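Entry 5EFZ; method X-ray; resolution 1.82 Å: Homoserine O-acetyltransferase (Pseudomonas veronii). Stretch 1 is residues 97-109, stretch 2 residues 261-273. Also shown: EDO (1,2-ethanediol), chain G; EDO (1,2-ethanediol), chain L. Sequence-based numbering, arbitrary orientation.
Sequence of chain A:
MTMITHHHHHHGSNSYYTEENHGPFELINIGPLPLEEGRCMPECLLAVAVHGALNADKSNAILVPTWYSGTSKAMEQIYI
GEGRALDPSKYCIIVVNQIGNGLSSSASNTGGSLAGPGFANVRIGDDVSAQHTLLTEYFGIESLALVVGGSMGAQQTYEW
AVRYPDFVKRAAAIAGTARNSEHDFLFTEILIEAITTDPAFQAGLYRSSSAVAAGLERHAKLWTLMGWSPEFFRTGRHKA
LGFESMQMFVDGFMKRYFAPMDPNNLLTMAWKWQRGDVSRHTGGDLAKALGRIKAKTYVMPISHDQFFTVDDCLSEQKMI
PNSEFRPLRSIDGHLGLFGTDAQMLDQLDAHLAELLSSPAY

Stretch 1, residues 97-109: NQIGNGLSSSASN
Stretch 2 261-273: MDPNNLLTMAWKW

Stretch 1 is an irregular loop; stretch 2 is a helix from Pro-263 to Trp-273 that continues later in the chain. Together they bury 496 Å². The CA atoms come nearest between Gly-100 and Asn-265, 5.5 Å apart.

Asn-265 is the residue most covered by the opposing stretch. It sits in the first turn of the helix (phi/psi -61/-42) with chi1 m at -68° and chi2 -14°. CA-to-CB points toward the loop. Asn-265 ND2 donates to Ser-108 OG at 2.8 Å, nearly straight at 169°. Ser-108 N returns a weak bond to Asn-265 OD1, 3.3 Å and 134°. Ser-108 has chi1 p. Water 1 donates to Asn-265 OD1 (3.0 Å) and accepts from Ala-107 N (2.8 Å). The backbone of Asn-265 is held by the N-cap: Asn-265 N donates to Asp-262 OD2 at 3.0 Å. Asp-262 has chi1 t.

One turn on, Met-269 uses chi m, t, m and lies against the turn in van der Waals contact. Met-269 SD is 3.7 Å from Asn-101 CB, and Met-269 CG 3.5 Å from Gln-98 OE1. Met-269 CE is 3.9 Å from Gly-100 O.

Lys-272 extends with chi t, t, m, t, which brings NZ to the loop backbone. Lys-272 NZ donates to Ile-99 O at 2.8 Å and to Gln-98 OE1 at 3.0 Å. Gln-98 has chi1 m (-86°), chi2 t and chi3 47°.

A type II turn from Gln-98 to Asn-101 carries the Ile-99 carbonyl that Lys-272 NZ reaches. It is closed by Asn-101 N to Gln-98 O, 3.1 Å. Ile-99 is at -55/127, Gly-100 at 101/-7. Those Gly-100 angles by themselves call for glycine. An ideal CB on Gly-100 would also stand 2.7 Å from Thr-268 CG2, a clash. Gly-100 CA lies 4.0 Å from Thr-268 CG2, and Gly-100 O is 3.2 Å from Asn-265 CB. At Gly-102 (95/-19), Gly-102 CA packs 3.3 Å from Asn-265 ND2.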

# COMPACT_ATOMS: atom_id res chain seq x y z
N ASN A 97 8.56 26.74 5.94
CA ASN A 97 7.52 25.84 6.43
C ASN A 97 6.17 26.04 5.74
O ASN A 97 5.70 27.18 5.57
CB ASN A 97 7.35 26.02 7.94
CG ASN A 97 8.55 25.47 8.72
OD1 ASN A 97 8.57 24.28 9.04
ND2 ASN A 97 9.52 26.35 9.05
N GLN A 98 5.57 24.94 5.32
CA GLN A 98 4.24 24.96 4.72
C GLN A 98 3.24 25.71 5.56
O GLN A 98 3.20 25.54 6.79
CB GLN A 98 3.71 23.53 4.55
CG GLN A 98 4.13 22.83 3.28
CD GLN A 98 3.31 21.53 3.15
OE1 GLN A 98 2.09 21.54 3.34
NE2 GLN A 98 3.99 20.42 2.91
N ILE A 99 2.41 26.50 4.90
CA ILE A 99 1.18 26.98 5.52
C ILE A 99 0.40 25.78 6.01
O ILE A 99 0.11 24.86 5.23
CB ILE A 99 0.33 27.80 4.52
CG1 ILE A 99 1.15 29.02 4.05
CG2 ILE A 99 -0.99 28.26 5.18
CD1 ILE A 99 0.52 29.75 2.86
N GLY A 100 0.02 25.77 7.28
CA GLY A 100 -0.74 24.65 7.79
C GLY A 100 0.08 23.65 8.58
O GLY A 100 -0.48 22.72 9.17
N ASN A 101 1.41 23.81 8.62
CA ASN A 101 2.24 22.78 9.25
C ASN A 101 2.47 22.98 10.75
O ASN A 101 3.24 22.22 11.35
CB ASN A 101 3.61 22.68 8.53
CG ASN A 101 4.69 23.60 9.12
OD1 ASN A 101 4.44 24.74 9.54
ND2 ASN A 101 5.93 23.10 9.12
N GLY A 102 1.82 23.99 11.33
CA GLY A 102 1.93 24.27 12.77
C GLY A 102 2.96 25.32 13.16
O GLY A 102 2.90 25.87 14.27
N LEU A 103 3.92 25.59 12.27
CA LEU A 103 4.92 26.65 12.52
C LEU A 103 4.54 27.92 11.77
O LEU A 103 4.41 28.99 12.36
CB LEU A 103 6.32 26.18 12.12
CG LEU A 103 6.87 25.00 12.95
CD1 LEU A 103 8.31 24.75 12.59
CD2 LEU A 103 6.71 25.24 14.46
N SER A 104 4.36 27.80 10.46
CA SER A 104 3.73 28.88 9.69
C SER A 104 2.25 28.97 10.11
O SER A 104 1.75 28.12 10.84
CB SER A 104 3.85 28.61 8.19
OG SER A 104 5.22 28.66 7.78
N SER A 105 1.54 30.00 9.63
CA SER A 105 0.12 30.17 9.93
C SER A 105 -0.63 28.88 9.66
O SER A 105 -0.52 28.33 8.58
CB SER A 105 -0.48 31.29 9.08
OG SER A 105 -0.00 32.54 9.54
N SER A 106 -1.40 28.43 10.65
CA SER A 106 -2.03 27.13 10.60
C SER A 106 -3.31 27.11 11.47
O SER A 106 -3.56 28.04 12.24
CB SER A 106 -1.07 26.04 11.12
OG SER A 106 0.18 26.05 10.43
N ALA A 107 -4.09 26.05 11.32
CA ALA A 107 -5.29 25.87 12.17
C ALA A 107 -4.93 25.98 13.65
O ALA A 107 -5.70 26.51 14.46
CB ALA A 107 -5.94 24.46 11.88
N SER A 108 -3.73 25.51 14.00
CA SER A 108 -3.39 25.40 15.42
C SER A 108 -2.89 26.69 16.04
O SER A 108 -2.73 26.75 17.25
CB SER A 108 -2.33 24.32 15.63
OG SER A 108 -1.11 24.66 14.97
N ASN A 109 -2.67 27.73 15.25
CA ASN A 109 -2.10 28.95 15.81
C ASN A 109 -2.70 30.24 15.23
O ASN A 109 -2.14 31.32 15.42
CB ASN A 109 -0.57 28.94 15.62
CG ASN A 109 -0.16 28.90 14.15
OD1 ASN A 109 -0.89 29.38 13.28
ND2 ASN A 109 1.04 28.33 13.86
N MET A 261 1.32 15.27 17.17
CA MET A 261 0.99 16.21 16.09
C MET A 261 -0.48 16.61 16.15
O MET A 261 -1.29 15.95 16.79
CB MET A 261 1.33 15.63 14.73
CG MET A 261 2.85 15.35 14.57
SD MET A 261 3.24 14.95 12.88
CE MET A 261 5.03 14.82 12.96
N ASP A 262 -0.82 17.72 15.49
CA ASP A 262 -2.17 18.24 15.57
C ASP A 262 -3.04 17.72 14.43
O ASP A 262 -2.71 17.92 13.27
CB ASP A 262 -2.16 19.77 15.52
CG ASP A 262 -3.55 20.35 15.63
OD1 ASP A 262 -4.17 20.17 16.71
OD2 ASP A 262 -4.01 20.99 14.64
N PRO A 263 -4.16 17.06 14.75
CA PRO A 263 -5.01 16.49 13.69
C PRO A 263 -5.48 17.54 12.66
O PRO A 263 -5.41 17.25 11.46
CB PRO A 263 -6.21 15.92 14.47
CG PRO A 263 -5.65 15.55 15.82
CD PRO A 263 -4.55 16.59 16.10
N ASN A 264 -5.90 18.73 13.10
CA ASN A 264 -6.35 19.73 12.12
C ASN A 264 -5.21 20.12 11.17
O ASN A 264 -5.42 20.24 9.96
CB ASN A 264 -6.91 20.97 12.80
CG ASN A 264 -8.29 20.71 13.41
OD1 ASN A 264 -9.06 19.89 12.90
ND2 ASN A 264 -8.56 21.37 14.52
N ASN A 265 -4.01 20.33 11.70
CA ASN A 265 -2.87 20.62 10.79
C ASN A 265 -2.56 19.49 9.78
O ASN A 265 -2.27 19.73 8.59
CB ASN A 265 -1.60 20.92 11.59
CG ASN A 265 -1.68 22.21 12.37
OD1 ASN A 265 -2.57 23.06 12.16
ND2 ASN A 265 -0.75 22.37 13.33
N LEU A 266 -2.60 18.25 10.23
CA LEU A 266 -2.38 17.14 9.31
C LEU A 266 -3.44 17.13 8.19
O LEU A 266 -3.11 16.87 7.02
CB LEU A 266 -2.39 15.79 10.07
CG LEU A 266 -1.24 15.61 11.07
CD1 LEU A 266 -1.37 14.27 11.80
CD2 LEU A 266 0.11 15.67 10.34
N LEU A 267 -4.69 17.42 8.54
CA LEU A 267 -5.76 17.43 7.53
C LEU A 267 -5.56 18.58 6.53
O LEU A 267 -5.85 18.44 5.33
CB LEU A 267 -7.14 17.54 8.21
CG LEU A 267 -7.55 16.35 9.11
CD1 LEU A 267 -8.99 16.57 9.61
CD2 LEU A 267 -7.43 15.03 8.40
N THR A 268 -5.06 19.72 7.01
CA THR A 268 -4.76 20.83 6.09
C THR A 268 -3.71 20.40 5.07
O THR A 268 -3.85 20.67 3.87
CB THR A 268 -4.26 22.09 6.86
OG1 THR A 268 -5.27 22.49 7.79
CG2 THR A 268 -3.98 23.26 5.93
N MET A 269 -2.65 19.76 5.54
CA MET A 269 -1.57 19.36 4.64
C MET A 269 -2.04 18.23 3.74
O MET A 269 -1.70 18.20 2.57
CB MET A 269 -0.32 18.98 5.45
CG MET A 269 0.38 20.25 6.06
SD MET A 269 1.81 19.77 7.09
CE MET A 269 0.98 19.17 8.58
N ALA A 270 -2.83 17.30 4.28
CA ALA A 270 -3.38 16.22 3.48
C ALA A 270 -4.30 16.73 2.34
O ALA A 270 -4.22 16.23 1.20
CB ALA A 270 -4.17 15.22 4.40
N TRP A 271 -5.18 17.68 2.64
CA TRP A 271 -6.09 18.23 1.61
C TRP A 271 -5.25 18.85 0.49
O TRP A 271 -5.55 18.73 -0.70
CB TRP A 271 -7.03 19.30 2.22
CG TRP A 271 -8.13 19.81 1.30
CD1 TRP A 271 -9.44 19.37 1.25
CD2 TRP A 271 -8.03 20.86 0.34
NE1 TRP A 271 -10.14 20.09 0.31
CE2 TRP A 271 -9.29 21.01 -0.27
CE3 TRP A 271 -6.97 21.70 -0.06
CZ2 TRP A 271 -9.53 21.95 -1.27
CZ3 TRP A 271 -7.21 22.63 -1.08
CH2 TRP A 271 -8.48 22.76 -1.65
N LYS A 272 -4.21 19.54 0.91
CA LYS A 272 -3.33 20.26 -0.01
C LYS A 272 -2.61 19.25 -0.92
O LYS A 272 -2.55 19.40 -2.14
CB LYS A 272 -2.32 21.09 0.78
CG LYS A 272 -1.40 21.94 -0.10
CD LYS A 272 -0.25 22.55 0.73
CE LYS A 272 -0.73 23.30 1.98
NZ LYS A 272 0.50 23.96 2.58
N TRP A 273 -2.02 18.25 -0.27
CA TRP A 273 -1.29 17.18 -0.94
C TRP A 273 -2.18 16.51 -2.00
O TRP A 273 -1.76 16.29 -3.14
CB TRP A 273 -0.82 16.18 0.14
CG TRP A 273 -0.29 14.82 -0.28
CD1 TRP A 273 0.12 14.39 -1.53
CD2 TRP A 273 -0.14 13.69 0.60
NE1 TRP A 273 0.51 13.04 -1.45
CE2 TRP A 273 0.36 12.61 -0.15
CE3 TRP A 273 -0.41 13.51 1.96
CZ2 TRP A 273 0.61 11.34 0.42
CZ3 TRP A 273 -0.17 12.25 2.53
CH2 TRP A 273 0.34 11.19 1.76
C1 EDO G . 4.06 28.09 16.79
O1 EDO G . 5.47 28.34 16.85
C2 EDO G . 3.36 29.24 16.07
O2 EDO G . 4.13 29.60 14.91
C1 EDO L . -8.45 22.49 9.53
O1 EDO L . -8.10 21.31 8.76
C2 EDO L . -9.59 23.34 8.93
O2 EDO L . -9.86 23.13 7.53
O HOH W 1 -3.53 23.94 9.49